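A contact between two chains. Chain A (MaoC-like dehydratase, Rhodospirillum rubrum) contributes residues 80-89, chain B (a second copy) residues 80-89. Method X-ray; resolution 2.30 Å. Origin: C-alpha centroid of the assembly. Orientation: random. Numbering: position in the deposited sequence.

Chain A, residues 80-89: IGAGTELSWP
Chain B, residues 80-89: IGAGTELSWP

How do the two copies meet? The extended strands that run through Glu A85 and Glu B85 and end at Ser A87 and Ser B87 pair antiparallel about an exact two-fold axis, with an angle of 167° between their directions. Glu A85 faces Glu B85 at the centre, CA to CA 4.9 Å; Thr A84 pairs with Leu B86, CA to CA 5.2 Å, and Gly A83 with Ser B87, CA to CA 4.0 Å. Every contact described from chain A recurs with the chains exchanged.

What happens before the strand is established? Ile A80 (phi/psi -118/110, chi1 m, chi2 t) stays out of reach. Gly A81 (-91/134) brings its O to 3.7 Å from CE3 of Trp B88. The chain turns a corner at Ala A82 (-92/-44), whose CB points away while its carbonyl faces the partner: Ala A82 O accepts a long but nearly straight hydrogen bond from Trp B88 N, 3.3 Å at 169°.

Why can the strands come so close at Gly A83? This residue is almost fully extended (-173/170), and its CA lies 3.1 Å from Leu B86 O. An ideal CB would sit 2.8 Å from that same Leu B86 O, a clash, so the absence of a side chain permits the approach. Gly A83 CA is also 4.1 Å from Trp B88 CZ3.

What holds the middle together? Thr A84 (-154/153, chi1 t) uses both backbone groups: its N donates to Leu B86 O at 2.8 Å, and its O accepts from Leu B86 N at 2.9 Å. Its CG2 lies 3.9 Å from Leu B86 CB, on the sheet face shared by the threonines and leucines. Glu A85 (-99/119; chi1 t, chi2 m, chi3 -29°) projects from the other face and is exposed, in a non-hydrogen-bonded pair with its own copy. Leu A86 (-119/136, chi1 t at -153°, chi2 p) returns to the buried threonine-leucine face; its CD2 meets Leu B86 CD2 at 4.2 Å, an apolar contact across the axis.

How does the strand finish? Ser A87 (-148/151, chi1 p) points to the glutamate face, and its CA lies 3.6 Å from Ala B82 O. Trp A88 (-125/93, chi1 m, chi2 -82°) through its backbone N donates a hydrogen bond to Ala B82 O at 3.3 Å. Its CB points sideways, but the end of the indole comes nearer the partner, with CH2 4.4 Å from Thr B84 CG2. Pro A89 (-65/-46, C-gamma exo) points away and makes no contact.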

# COMPACT_ATOMS: atom_id res chain seq x y z
N ILE A 80 1.04 -13.77 2.30
CA ILE A 80 2.34 -13.33 1.84
C ILE A 80 2.19 -12.78 0.43
O ILE A 80 1.95 -13.52 -0.53
CB ILE A 80 3.36 -14.49 1.91
CG1 ILE A 80 3.59 -14.87 3.38
CG2 ILE A 80 4.67 -14.07 1.28
CD1 ILE A 80 4.50 -16.08 3.56
N GLY A 81 2.34 -11.47 0.33
CA GLY A 81 2.18 -10.81 -0.95
C GLY A 81 3.43 -10.65 -1.79
O GLY A 81 4.49 -10.28 -1.27
N ALA A 82 3.32 -10.97 -3.07
CA ALA A 82 4.45 -10.80 -3.98
C ALA A 82 4.29 -9.39 -4.59
O ALA A 82 5.26 -8.63 -4.70
CB ALA A 82 4.42 -11.87 -5.07
N GLY A 83 3.05 -9.05 -4.97
CA GLY A 83 2.77 -7.75 -5.53
C GLY A 83 1.28 -7.54 -5.71
O GLY A 83 0.49 -8.48 -5.61
N THR A 84 0.89 -6.31 -6.02
CA THR A 84 -0.52 -6.01 -6.21
C THR A 84 -0.80 -4.82 -7.11
O THR A 84 0.04 -3.92 -7.26
CB THR A 84 -1.22 -5.71 -4.82
OG1 THR A 84 -2.64 -5.65 -4.99
CG2 THR A 84 -0.74 -4.37 -4.24
N GLU A 85 -1.97 -4.84 -7.74
CA GLU A 85 -2.44 -3.73 -8.57
C GLU A 85 -3.39 -2.99 -7.61
O GLU A 85 -4.40 -3.54 -7.16
CB GLU A 85 -3.21 -4.22 -9.79
CG GLU A 85 -3.73 -3.11 -10.72
CD GLU A 85 -4.92 -2.31 -10.17
OE1 GLU A 85 -5.73 -2.87 -9.38
OE2 GLU A 85 -5.06 -1.13 -10.54
N LEU A 86 -3.07 -1.74 -7.33
CA LEU A 86 -3.81 -0.96 -6.36
C LEU A 86 -4.46 0.28 -6.93
O LEU A 86 -3.85 0.99 -7.73
CB LEU A 86 -2.82 -0.57 -5.24
CG LEU A 86 -3.33 -0.30 -3.82
CD1 LEU A 86 -4.30 -1.41 -3.38
CD2 LEU A 86 -2.14 -0.23 -2.87
N SER A 87 -5.71 0.52 -6.56
CA SER A 87 -6.38 1.73 -6.99
C SER A 87 -7.36 2.18 -5.90
O SER A 87 -7.86 1.36 -5.12
CB SER A 87 -7.12 1.54 -8.33
OG SER A 87 -8.11 0.54 -8.24
N TRP A 88 -7.61 3.49 -5.83
CA TRP A 88 -8.56 4.04 -4.87
C TRP A 88 -9.58 4.86 -5.66
O TRP A 88 -9.37 6.05 -5.94
CB TRP A 88 -7.85 4.93 -3.84
CG TRP A 88 -6.75 4.22 -3.10
CD1 TRP A 88 -6.88 3.39 -2.02
CD2 TRP A 88 -5.36 4.26 -3.41
NE1 TRP A 88 -5.65 2.92 -1.62
CE2 TRP A 88 -4.69 3.44 -2.46
CE3 TRP A 88 -4.60 4.92 -4.39
CZ2 TRP A 88 -3.30 3.25 -2.48
CZ3 TRP A 88 -3.21 4.73 -4.40
CH2 TRP A 88 -2.58 3.91 -3.44
N PRO A 89 -10.71 4.23 -6.04
CA PRO A 89 -11.77 4.90 -6.81
C PRO A 89 -12.47 6.04 -6.08
O PRO A 89 -12.70 7.10 -6.66
CB PRO A 89 -12.74 3.77 -7.14
CG PRO A 89 -11.90 2.51 -7.03
CD PRO A 89 -10.99 2.80 -5.87
N ILE B 80 -1.15 13.07 -4.88
CA ILE B 80 -2.47 12.48 -4.96
C ILE B 80 -2.42 11.30 -5.90
O ILE B 80 -2.27 11.45 -7.12
CB ILE B 80 -3.50 13.54 -5.40
CG1 ILE B 80 -3.63 14.62 -4.31
CG2 ILE B 80 -4.85 12.89 -5.63
CD1 ILE B 80 -4.55 15.77 -4.70
N GLY B 81 -2.55 10.11 -5.32
CA GLY B 81 -2.48 8.90 -6.10
C GLY B 81 -3.78 8.36 -6.64
O GLY B 81 -4.79 8.33 -5.93
N ALA B 82 -3.78 7.99 -7.92
CA ALA B 82 -4.97 7.41 -8.52
C ALA B 82 -4.83 5.88 -8.35
O ALA B 82 -5.79 5.19 -7.98
CB ALA B 82 -5.06 7.78 -10.00
N GLY B 83 -3.62 5.38 -8.60
CA GLY B 83 -3.36 3.96 -8.44
C GLY B 83 -1.88 3.66 -8.61
O GLY B 83 -1.11 4.51 -9.06
N THR B 84 -1.49 2.43 -8.29
CA THR B 84 -0.10 2.05 -8.41
C THR B 84 0.14 0.55 -8.61
O THR B 84 -0.69 -0.27 -8.21
CB THR B 84 0.71 2.47 -7.12
OG1 THR B 84 2.12 2.30 -7.35
CG2 THR B 84 0.32 1.62 -5.91
N GLU B 85 1.25 0.23 -9.26
CA GLU B 85 1.68 -1.16 -9.44
C GLU B 85 2.72 -1.32 -8.32
O GLU B 85 3.75 -0.65 -8.29
CB GLU B 85 2.35 -1.37 -10.80
CG GLU B 85 2.81 -2.80 -11.08
CD GLU B 85 4.06 -3.23 -10.30
OE1 GLU B 85 4.92 -2.38 -9.96
OE2 GLU B 85 4.20 -4.45 -10.03
N LEU B 86 2.45 -2.26 -7.42
CA LEU B 86 3.28 -2.46 -6.25
C LEU B 86 3.91 -3.83 -6.17
O LEU B 86 3.26 -4.83 -6.45
CB LEU B 86 2.39 -2.22 -5.01
CG LEU B 86 3.02 -1.74 -3.70
CD1 LEU B 86 3.99 -0.58 -3.96
CD2 LEU B 86 1.90 -1.30 -2.76
N SER B 87 5.19 -3.88 -5.82
CA SER B 87 5.85 -5.15 -5.64
C SER B 87 6.92 -5.02 -4.55
O SER B 87 7.46 -3.92 -4.33
CB SER B 87 6.48 -5.68 -6.94
OG SER B 87 7.45 -4.80 -7.44
N TRP B 88 7.20 -6.11 -3.85
CA TRP B 88 8.23 -6.12 -2.82
C TRP B 88 9.21 -7.25 -3.16
O TRP B 88 9.00 -8.41 -2.79
CB TRP B 88 7.63 -6.36 -1.43
CG TRP B 88 6.58 -5.35 -1.07
CD1 TRP B 88 6.77 -4.09 -0.56
CD2 TRP B 88 5.17 -5.51 -1.20
NE1 TRP B 88 5.56 -3.46 -0.36
CE2 TRP B 88 4.56 -4.31 -0.75
CE3 TRP B 88 4.34 -6.56 -1.65
CZ2 TRP B 88 3.17 -4.12 -0.75
CZ3 TRP B 88 2.95 -6.37 -1.65
CH2 TRP B 88 2.39 -5.16 -1.19
N PRO B 89 10.29 -6.93 -3.90
CA PRO B 89 11.30 -7.92 -4.31
C PRO B 89 12.08 -8.54 -3.16
O PRO B 89 12.29 -9.76 -3.14
CB PRO B 89 12.22 -7.12 -5.24
CG PRO B 89 11.36 -5.97 -5.71
CD PRO B 89 10.56 -5.61 -4.50